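Local coordinates for protein esterase A (Caulobacter crescentus, PDB 5GKV) that probably hydrolyses ester bonds and belongs to the beta-lactamase and penicillin-binding protein family of serine enzymes, at residues 79-84 against 346-351. Sequence-based numbering, arbitrary orientation.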
ATOM      1  N   PHE A  79       5.959  -3.034   1.144  1.00 15.88           N
ATOM      2  CA  PHE A  79       5.014  -4.010   1.692  1.00 16.48           C
ATOM      3  C   PHE A  79       3.600  -3.520   1.380  1.00 16.34           C
ATOM      4  O   PHE A  79       3.353  -3.112   0.236  1.00 16.87           O
ATOM      5  CB  PHE A  79       5.339  -4.259   3.164  1.00 18.58           C
ATOM      6  CG  PHE A  79       6.690  -4.880   3.344  1.00 19.98           C
ATOM      7  CD1 PHE A  79       6.876  -6.228   3.069  1.00 21.73           C
ATOM      8  CD2 PHE A  79       7.784  -4.111   3.702  1.00 20.68           C
ATOM      9  CE1 PHE A  79       8.133  -6.804   3.179  1.00 25.69           C
ATOM     10  CE2 PHE A  79       9.038  -4.679   3.821  1.00 20.64           C
ATOM     11  CZ  PHE A  79       9.214  -6.022   3.558  1.00 21.86           C
ATOM     12  N   SER A  80       2.676  -3.514   2.343  1.00 15.87           N
ATOM     13  CA  SER A  80       1.275  -3.282   2.012  0.52 16.92           C
ATOM     14  C   SER A  80       0.979  -1.837   1.640  1.00 13.36           C
ATOM     15  O   SER A  80      -0.133  -1.558   1.195  1.00 14.66           O
ATOM     16  CB  SER A  80       0.371  -3.739   3.164  0.52 17.57           C
ATOM     17  OG  SER A  80       0.885  -3.370   4.432  0.52 18.09           O
ATOM     18  N   THR A  81       1.940  -0.913   1.781  1.00 14.02           N
ATOM     19  CA  THR A  81       1.703   0.399   1.186  1.00 15.33           C
ATOM     20  C   THR A  81       1.467   0.256  -0.316  1.00 13.75           C
ATOM     21  O   THR A  81       0.707   1.029  -0.912  1.00 14.92           O
ATOM     22  CB  THR A  81       2.870   1.353   1.497  1.00 14.26           C
ATOM     23  OG1 THR A  81       2.941   1.528   2.913  1.00 15.42           O
ATOM     24  CG2 THR A  81       2.641   2.734   0.840  1.00 12.08           C
ATOM     25  N   THR A  82       2.029  -0.796  -0.924  1.00 14.05           N
ATOM     26  CA  THR A  82       1.757  -1.106  -2.331  1.00 13.11           C
ATOM     27  C   THR A  82       0.263  -1.223  -2.645  1.00 15.35           C
ATOM     28  O   THR A  82      -0.159  -0.920  -3.764  1.00 13.07           O
ATOM     29  CB  THR A  82       2.468  -2.416  -2.702  1.00 18.08           C
ATOM     30  OG1 THR A  82       3.838  -2.342  -2.268  1.00 16.20           O
ATOM     31  CG2 THR A  82       2.406  -2.678  -4.199  1.00 19.12           C
ATOM     32  N   LYS A  83      -0.557  -1.649  -1.675  1.00 14.90           N
ATOM     33  CA  LYS A  83      -1.984  -1.836  -1.937  1.00 15.11           C
ATOM     34  C   LYS A  83      -2.681  -0.551  -2.371  1.00 16.13           C
ATOM     35  O   LYS A  83      -3.693  -0.608  -3.084  1.00 14.90           O
ATOM     36  CB  LYS A  83      -2.679  -2.404  -0.688  1.00 13.09           C
ATOM     37  CG  LYS A  83      -2.179  -3.796  -0.303  1.00 17.69           C
ATOM     38  CD  LYS A  83      -3.128  -4.467   0.685  1.00 16.28           C
ATOM     39  CE  LYS A  83      -2.754  -5.934   0.900  1.00 19.52           C
ATOM     40  NZ  LYS A  83      -1.441  -6.063   1.633  1.00 23.93           N
ATOM     41  N   ALA A  84      -2.183   0.616  -1.942  1.00 15.23           N
ATOM     42  CA  ALA A  84      -2.762   1.870  -2.421  1.00 15.52           C
ATOM     43  C   ALA A  84      -2.538   2.031  -3.918  1.00 17.39           C
ATOM     44  O   ALA A  84      -3.396   2.578  -4.626  1.00 14.35           O
ATOM     45  CB  ALA A  84      -2.165   3.064  -1.660  1.00 16.05           C
ATOM     46  N   SER A 346       5.861   2.030   6.867  1.00 14.76           N
ATOM     47  CA  SER A 346       5.692   2.931   5.729  1.00 13.90           C
ATOM     48  C   SER A 346       4.216   3.281   5.512  1.00 14.41           C
ATOM     49  O   SER A 346       3.304   2.582   5.965  1.00 13.76           O
ATOM     50  CB  SER A 346       6.275   2.310   4.451  1.00 13.65           C
ATOM     51  OG  SER A 346       5.459   1.249   3.942  1.00 13.69           O
ATOM     52  N   CYS A 347       3.978   4.380   4.795  1.00 16.13           N
ATOM     53  CA  CYS A 347       2.604   4.726   4.447  1.00 14.90           C
ATOM     54  C   CYS A 347       2.615   5.749   3.322  1.00 16.14           C
ATOM     55  O   CYS A 347       3.623   6.418   3.071  1.00 13.60           O
ATOM     56  CB  CYS A 347       1.830   5.283   5.652  1.00 11.17           C
ATOM     57  SG  CYS A 347       2.334   6.981   6.112  1.00 16.98           S
ATOM     58  N   ALA A 348       1.464   5.873   2.665  1.00 15.17           N
ATOM     59  CA  ALA A 348       1.230   6.951   1.714  1.00 17.15           C
ATOM     60  C   ALA A 348      -0.244   7.320   1.786  1.00 16.20           C
ATOM     61  O   ALA A 348      -1.097   6.436   1.925  1.00 15.42           O
ATOM     62  CB  ALA A 348       1.626   6.550   0.292  1.00 12.15           C
ATOM     63  N   PHE A 349      -0.543   8.617   1.717  1.00 12.78           N
ATOM     64  CA  PHE A 349      -1.930   9.042   1.867  1.00 14.91           C
ATOM     65  C   PHE A 349      -2.213  10.245   0.979  1.00 16.82           C
ATOM     66  O   PHE A 349      -1.305  10.985   0.582  1.00 14.07           O
ATOM     67  CB  PHE A 349      -2.244   9.399   3.324  1.00 16.45           C
ATOM     68  CG  PHE A 349      -1.598  10.690   3.763  1.00 17.98           C
ATOM     69  CD1 PHE A 349      -0.261  10.713   4.147  1.00 17.72           C
ATOM     70  CD2 PHE A 349      -2.307  11.883   3.735  1.00 18.92           C
ATOM     71  CE1 PHE A 349       0.353  11.915   4.523  1.00 17.97           C
ATOM     72  CE2 PHE A 349      -1.699  13.089   4.107  1.00 18.89           C
ATOM     73  CZ  PHE A 349      -0.381  13.100   4.506  1.00 18.94           C
ATOM     74  N   ALA A 350      -3.509  10.465   0.736  1.00 15.70           N
ATOM     75  CA  ALA A 350      -4.022  11.620   0.017  1.00 13.43           C
ATOM     76  C   ALA A 350      -5.139  12.260   0.826  1.00 18.94           C
ATOM     77  O   ALA A 350      -5.928  11.560   1.465  1.00 18.99           O
ATOM     78  CB  ALA A 350      -4.566  11.233  -1.371  1.00 16.72           C
ATOM     79  N   ASP A 351      -5.219  13.585   0.779  1.00 16.99           N
ATOM     80  CA  ASP A 351      -6.287  14.337   1.436  1.00 18.34           C
ATOM     81  C   ASP A 351      -6.898  15.249   0.381  1.00 21.41           C
ATOM     82  O   ASP A 351      -6.405  16.359   0.140  1.00 19.28           O
ATOM     83  CB  ASP A 351      -5.745  15.116   2.631  1.00 20.00           C
ATOM     84  CG  ASP A 351      -6.807  15.937   3.339  1.00 21.49           C
ATOM     85  OD1 ASP A 351      -7.973  16.012   2.853  1.00 20.47           O
ATOM     86  OD2 ASP A 351      -6.455  16.533   4.380  1.00 20.93           O
TER
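The Cys347-Ala348 peptide has Thr81 CG2 over one face, 3.8 Å from Ala348 N and 3.9 Å from Cys347 C, nearly perpendicular to the plane above the carbonyl carbon; Cys347 CB rises from the opposite face. At the strand's edges, backbone bonds join Cys347 to Tyr360 and Ala348 to His340. Thr81 belongs to the Ser80-Thr81-Thr82-Lys83 sequence, which fits the SxxK motif of the penicillin-binding protein fold, and the contact sets segment 79-84, which runs on into helix 82-95, against strand 347-351 of the antiparallel sheet. The family would make Ser80 the likely nucleophile; Lys83 NZ bonds to Tyr169 OH, Pro171 O and Ser263 O.

With chi1 at -62°, Thr81 OG1 lies beside the backbone N and anti to the carbonyl carbon, which leaves CG2 anti to the backbone N; the methyl faces the strand, 4.0 Å from Ala348 CB, while OG1 is directed at Ser346. The two hydroxyls meet at 2.7 Å, Thr81 OG1 to Ser346 OG. It is the only hydrogen bond between the segments, and all four touching residues are buried. Behind the strand, Cys347 and Phe349 turn toward helix 373-384.

On the helix side, Phe79 O is gripped twice: Thr82 N donates to it, and Thr82 OG1 approaches in the carbonyl plane at 2.7 Å, with a C=O...OG1 angle of 158°.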